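Local coordinates for Nrps/pks (Streptomyces albus, PDB 4OPF), which probably catalyses decarboxylative Claisen condensation as a ketosynthase domain of the "AT-less" type I synthase that makes oxazolomycin, at residues 349-361 / 377-391. Numbering follows the deposited sequence.
Sequences MLRNRAIVPFLSG and FERALTPWPDAPLLA
A two-stranded antiparallel sheet, 354-355 with 382-383, follows directly on the Schellman motif in which R353, at positive phi, ends helix 338-352 of this thiolase-like ketosynthase fold. I355 and T382 form its hydrogen-bonded pair, I355 N giving to T382 O at 2.9 Å and T382 N returning to I355 O. Just past the helix end, W384 N reaches R353 O at 3.0 Å from well above the carbonyl plane, a bent bond (135°). W384 carries its indole back against the last turn of the helix, chi1 at -158° setting CG opposite the backbone N: CZ3 meets the CE methyl of selenomethionine M349 at 3.7 Å, CH2 meets L350 CD2, and I355 CG1 lies near CE3. L389 CD2 sits over the centre of one indole face and P385 CD lies above the opposite face, toward its rim, while NE1 donates to P388 O at 3.0 Å. A leucine here would probably leave P388 O without its indole donor, T290 OG1 remaining, and open a gap between L389 and P385. Farther along, F358 N gives a nearly straight bond to E378 O, and the F358 and F377 rings form an offset stack, centroids 4.7 Å apart. The backbone bonds hold the returning chain alongside 353-358, and the clamped indole ties it to the helix end through apolar packing.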
loop_
_atom_site.group_PDB
_atom_site.type_symbol
_atom_site.label_atom_id
_atom_site.label_comp_id
_atom_site.label_asym_id
_atom_site.label_seq_id
_atom_site.Cartn_x
_atom_site.Cartn_y
_atom_site.Cartn_z
HETATM N N MSE A 349 -14.410 -7.201 -22.208
HETATM C CA MSE A 349 -14.099 -8.139 -23.305
HETATM C C MSE A 349 -14.390 -9.550 -22.912
HETATM O O MSE A 349 -14.998 -10.285 -23.675
HETATM C CB MSE A 349 -12.648 -8.020 -23.694
HETATM C CG MSE A 349 -12.478 -6.824 -24.648
HETATM SE SE MSE A 349 -10.558 -6.596 -25.069
HETATM C CE MSE A 349 -10.197 -8.480 -25.422
ATOM N N LEU A 350 -13.930 -9.960 -21.726
ATOM C CA LEU A 350 -14.117 -11.334 -21.212
ATOM C C LEU A 350 -15.583 -11.660 -20.987
ATOM O O LEU A 350 -16.093 -12.703 -21.424
ATOM C CB LEU A 350 -13.335 -11.549 -19.911
ATOM C CG LEU A 350 -11.824 -11.598 -20.054
ATOM C CD1 LEU A 350 -11.176 -11.426 -18.678
ATOM C CD2 LEU A 350 -11.366 -12.913 -20.685
ATOM N N ARG A 351 -16.291 -10.717 -20.392
ATOM C CA ARG A 351 -17.715 -10.836 -20.192
ATOM C C ARG A 351 -18.496 -10.929 -21.505
ATOM O O ARG A 351 -19.416 -11.727 -21.586
ATOM C CB ARG A 351 -18.202 -9.628 -19.374
ATOM C CG ARG A 351 -19.559 -9.787 -18.783
ATOM C CD ARG A 351 -19.867 -8.657 -17.803
ATOM N NE ARG A 351 -20.875 -7.733 -18.307
ATOM C CZ ARG A 351 -21.148 -6.545 -17.767
ATOM N NH1 ARG A 351 -20.486 -6.091 -16.708
ATOM N NH2 ARG A 351 -22.081 -5.787 -18.315
ATOM N N ASN A 352 -18.195 -10.080 -22.496
ATOM C CA ASN A 352 -18.897 -10.146 -23.779
ATOM C C ASN A 352 -18.299 -11.157 -24.751
ATOM O O ASN A 352 -18.819 -11.313 -25.838
ATOM C CB ASN A 352 -18.909 -8.799 -24.453
ATOM C CG ASN A 352 -19.758 -7.791 -23.700
ATOM O OD1 ASN A 352 -20.948 -7.861 -23.796
ATOM N ND2 ASN A 352 -19.152 -6.843 -23.009
ATOM N N ARG A 353 -17.195 -11.803 -24.372
ATOM C CA ARG A 353 -16.459 -12.750 -25.224
ATOM C C ARG A 353 -16.135 -12.157 -26.590
ATOM O O ARG A 353 -16.490 -12.712 -27.620
ATOM C CB ARG A 353 -17.236 -14.065 -25.368
ATOM C CG ARG A 353 -17.502 -14.685 -24.016
ATOM C CD ARG A 353 -18.447 -15.866 -24.038
ATOM N NE ARG A 353 -18.713 -16.246 -22.644
ATOM C CZ ARG A 353 -19.402 -17.318 -22.233
ATOM N NH1 ARG A 353 -19.929 -18.173 -23.111
ATOM N NH2 ARG A 353 -19.558 -17.541 -20.921
ATOM N N ALA A 354 -15.464 -11.030 -26.598
ATOM C CA ALA A 354 -15.097 -10.420 -27.837
ATOM C C ALA A 354 -13.800 -9.676 -27.695
ATOM O O ALA A 354 -13.464 -9.168 -26.609
ATOM C CB ALA A 354 -16.195 -9.474 -28.321
ATOM N N ILE A 355 -13.104 -9.578 -28.813
ATOM C CA ILE A 355 -11.910 -8.770 -28.902
ATOM C C ILE A 355 -12.257 -7.508 -29.653
ATOM O O ILE A 355 -12.836 -7.568 -30.699
ATOM C CB ILE A 355 -10.795 -9.541 -29.584
ATOM C CG1 ILE A 355 -10.499 -10.762 -28.695
ATOM C CG2 ILE A 355 -9.576 -8.629 -29.717
ATOM C CD1 ILE A 355 -9.185 -11.417 -28.948
ATOM N N VAL A 356 -11.920 -6.361 -29.067
ATOM C CA VAL A 356 -12.148 -5.090 -29.690
ATOM C C VAL A 356 -11.015 -4.670 -30.623
ATOM O O VAL A 356 -9.897 -5.173 -30.539
ATOM C CB VAL A 356 -12.361 -4.030 -28.659
ATOM C CG1 VAL A 356 -13.483 -4.443 -27.753
ATOM C CG2 VAL A 356 -11.089 -3.743 -27.871
ATOM N N PRO A 357 -11.321 -3.749 -31.538
ATOM C CA PRO A 357 -10.284 -3.305 -32.466
ATOM C C PRO A 357 -9.148 -2.582 -31.760
ATOM O O PRO A 357 -9.369 -1.857 -30.789
ATOM C CB PRO A 357 -10.997 -2.294 -33.377
ATOM C CG PRO A 357 -12.421 -2.359 -33.059
ATOM C CD PRO A 357 -12.654 -3.261 -31.888
ATOM N N PHE A 358 -7.959 -2.751 -32.282
ATOM C CA PHE A 358 -6.845 -1.903 -31.967
ATOM C C PHE A 358 -6.711 -0.805 -33.018
ATOM O O PHE A 358 -6.722 -1.078 -34.226
ATOM C CB PHE A 358 -5.586 -2.729 -31.919
ATOM C CG PHE A 358 -4.351 -1.930 -31.697
ATOM C CD1 PHE A 358 -4.153 -1.256 -30.515
ATOM C CD2 PHE A 358 -3.388 -1.835 -32.684
ATOM C CE1 PHE A 358 -3.004 -0.511 -30.303
ATOM C CE2 PHE A 358 -2.222 -1.114 -32.471
ATOM C CZ PHE A 358 -2.031 -0.439 -31.277
ATOM N N LEU A 359 -6.568 0.439 -32.562
ATOM C CA LEU A 359 -6.548 1.588 -33.466
ATOM C C LEU A 359 -5.185 1.921 -34.118
ATOM O O LEU A 359 -5.122 2.160 -35.309
ATOM C CB LEU A 359 -7.156 2.816 -32.775
ATOM C CG LEU A 359 -8.680 2.942 -32.852
ATOM C CD1 LEU A 359 -9.369 1.697 -32.314
ATOM C CD2 LEU A 359 -9.156 4.154 -32.056
ATOM N N SER A 360 -4.091 1.907 -33.387
ATOM C CA SER A 360 -2.786 2.345 -33.941
ATOM C C SER A 360 -1.993 1.224 -34.662
ATOM O O SER A 360 -2.587 0.457 -35.438
ATOM C CB SER A 360 -1.951 3.013 -32.840
ATOM O OG SER A 360 -0.827 3.665 -33.389
ATOM N N GLY A 361 -0.657 1.140 -34.439
ATOM C CA GLY A 361 0.221 0.071 -34.998
ATOM C C GLY A 361 0.441 0.042 -36.520
ATOM O O GLY A 361 0.942 -0.951 -37.085
ATOM N N PHE A 377 -2.318 -7.743 -33.895
ATOM C CA PHE A 377 -3.225 -6.670 -33.535
ATOM C C PHE A 377 -4.565 -6.845 -34.266
ATOM O O PHE A 377 -4.566 -6.790 -35.476
ATOM C CB PHE A 377 -2.655 -5.361 -34.023
ATOM C CG PHE A 377 -1.379 -4.945 -33.363
ATOM C CD1 PHE A 377 -1.257 -4.933 -31.984
ATOM C CD2 PHE A 377 -0.308 -4.489 -34.144
ATOM C CE1 PHE A 377 -0.079 -4.519 -31.388
ATOM C CE2 PHE A 377 0.875 -4.074 -33.555
ATOM C CZ PHE A 377 0.983 -4.098 -32.172
ATOM N N GLU A 378 -5.675 -7.064 -33.557
ATOM C CA GLU A 378 -6.970 -7.186 -34.182
ATOM C C GLU A 378 -7.445 -5.822 -34.686
ATOM O O GLU A 378 -7.325 -4.822 -33.995
ATOM C CB GLU A 378 -7.972 -7.756 -33.183
ATOM C CG GLU A 378 -9.313 -8.162 -33.768
ATOM C CD GLU A 378 -9.226 -8.854 -35.146
ATOM O OE1 GLU A 378 -8.757 -10.013 -35.225
ATOM O OE2 GLU A 378 -9.657 -8.254 -36.143
ATOM N N ARG A 379 -7.967 -5.777 -35.886
ATOM C CA ARG A 379 -8.458 -4.546 -36.442
ATOM C C ARG A 379 -9.987 -4.477 -36.372
ATOM O O ARG A 379 -10.551 -3.412 -36.564
ATOM C CB ARG A 379 -8.010 -4.424 -37.876
ATOM C CG ARG A 379 -6.500 -4.526 -38.118
ATOM C CD ARG A 379 -5.832 -3.195 -37.774
ATOM N NE ARG A 379 -4.387 -3.316 -37.529
ATOM C CZ ARG A 379 -3.624 -2.387 -36.946
ATOM N NH1 ARG A 379 -4.138 -1.224 -36.520
ATOM N NH2 ARG A 379 -2.325 -2.632 -36.778
ATOM N N ALA A 380 -10.666 -5.596 -36.132
ATOM C CA ALA A 380 -12.128 -5.591 -36.102
ATOM C C ALA A 380 -12.649 -6.022 -34.734
ATOM O O ALA A 380 -11.915 -6.585 -33.955
ATOM C CB ALA A 380 -12.657 -6.534 -37.152
ATOM N N LEU A 381 -13.922 -5.783 -34.468
ATOM C CA LEU A 381 -14.618 -6.469 -33.399
ATOM C C LEU A 381 -14.806 -7.935 -33.766
ATOM O O LEU A 381 -15.488 -8.227 -34.690
ATOM C CB LEU A 381 -15.997 -5.873 -33.192
ATOM C CG LEU A 381 -16.791 -6.421 -31.984
ATOM C CD1 LEU A 381 -16.091 -6.181 -30.640
ATOM C CD2 LEU A 381 -18.187 -5.788 -31.989
ATOM N N THR A 382 -14.258 -8.862 -33.018
ATOM C CA THR A 382 -14.393 -10.249 -33.406
ATOM C C THR A 382 -14.851 -11.042 -32.210
ATOM O O THR A 382 -14.541 -10.694 -31.086
ATOM C CB THR A 382 -13.045 -10.869 -33.862
ATOM O OG1 THR A 382 -12.315 -11.252 -32.713
ATOM C CG2 THR A 382 -12.198 -9.884 -34.604
ATOM N N PRO A 383 -15.604 -12.118 -32.457
ATOM C CA PRO A 383 -15.923 -12.997 -31.349
ATOM C C PRO A 383 -14.643 -13.597 -30.823
ATOM O O PRO A 383 -13.621 -13.601 -31.499
ATOM C CB PRO A 383 -16.861 -14.060 -31.985
ATOM C CG PRO A 383 -16.789 -13.855 -33.460
ATOM C CD PRO A 383 -16.387 -12.436 -33.673
ATOM N N TRP A 384 -14.675 -14.065 -29.588
ATOM C CA TRP A 384 -13.468 -14.574 -28.987
ATOM C C TRP A 384 -12.974 -15.697 -29.893
ATOM O O TRP A 384 -13.748 -16.472 -30.378
ATOM C CB TRP A 384 -13.721 -15.059 -27.545
ATOM C CG TRP A 384 -12.465 -15.123 -26.658
ATOM C CD1 TRP A 384 -11.716 -16.213 -26.423
ATOM C CD2 TRP A 384 -11.843 -14.045 -25.933
ATOM N NE1 TRP A 384 -10.686 -15.900 -25.606
ATOM C CE2 TRP A 384 -10.744 -14.572 -25.284
ATOM C CE3 TRP A 384 -12.149 -12.700 -25.742
ATOM C CZ2 TRP A 384 -9.915 -13.824 -24.504
ATOM C CZ3 TRP A 384 -11.325 -11.936 -24.930
ATOM C CH2 TRP A 384 -10.228 -12.517 -24.310
ATOM N N PRO A 385 -11.669 -15.776 -30.131
ATOM C CA PRO A 385 -11.181 -16.895 -30.909
ATOM C C PRO A 385 -11.384 -18.216 -30.191
ATOM O O PRO A 385 -11.858 -18.249 -29.079
ATOM C CB PRO A 385 -9.689 -16.609 -31.067
ATOM C CG PRO A 385 -9.347 -15.547 -30.111
ATOM C CD PRO A 385 -10.599 -14.878 -29.666
ATOM N N ASP A 386 -10.996 -19.301 -30.845
ATOM C CA ASP A 386 -11.133 -20.638 -30.290
ATOM C C ASP A 386 -9.917 -20.884 -29.377
ATOM O O ASP A 386 -8.947 -21.512 -29.762
ATOM C CB ASP A 386 -11.236 -21.664 -31.455
ATOM C CG ASP A 386 -11.651 -23.049 -30.992
ATOM O OD1 ASP A 386 -11.679 -23.284 -29.758
ATOM O OD2 ASP A 386 -11.934 -23.908 -31.865
ATOM N N ALA A 387 -9.988 -20.346 -28.159
ATOM C CA ALA A 387 -8.857 -20.316 -27.234
ATOM C C ALA A 387 -9.384 -19.878 -25.877
ATOM O O ALA A 387 -10.476 -19.364 -25.791
ATOM C CB ALA A 387 -7.811 -19.337 -27.745
ATOM N N PRO A 388 -8.622 -20.107 -24.799
ATOM C CA PRO A 388 -9.246 -19.870 -23.499
ATOM C C PRO A 388 -9.586 -18.387 -23.217
ATOM O O PRO A 388 -8.932 -17.450 -23.766
ATOM C CB PRO A 388 -8.206 -20.396 -22.507
ATOM C CG PRO A 388 -7.430 -21.411 -23.280
ATOM C CD PRO A 388 -7.413 -20.948 -24.700
ATOM N N LEU A 389 -10.589 -18.195 -22.352
ATOM C CA LEU A 389 -11.016 -16.861 -21.951
ATOM C C LEU A 389 -10.099 -16.336 -20.828
ATOM O O LEU A 389 -10.506 -16.278 -19.674
ATOM C CB LEU A 389 -12.464 -16.869 -21.487
ATOM C CG LEU A 389 -13.509 -16.741 -22.571
ATOM C CD1 LEU A 389 -14.885 -17.044 -21.978
ATOM C CD2 LEU A 389 -13.482 -15.335 -23.168
ATOM N N LEU A 390 -8.882 -15.988 -21.208
ATOM C CA LEU A 390 -7.895 -15.425 -20.340
ATOM C C LEU A 390 -7.224 -14.250 -21.051
ATOM O O LEU A 390 -6.951 -14.311 -22.250
ATOM C CB LEU A 390 -6.827 -16.443 -19.983
ATOM C CG LEU A 390 -7.238 -17.489 -18.956
ATOM C CD1 LEU A 390 -6.482 -18.775 -19.183
ATOM C CD2 LEU A 390 -6.928 -17.049 -17.536
ATOM N N ALA A 391 -7.020 -13.186 -20.285
ATOM C CA ALA A 391 -6.404 -11.956 -20.724
ATOM C C ALA A 391 -5.512 -11.352 -19.636
ATOM O O ALA A 391 -5.613 -11.695 -18.452
ATOM C CB ALA A 391 -7.488 -10.969 -21.154
#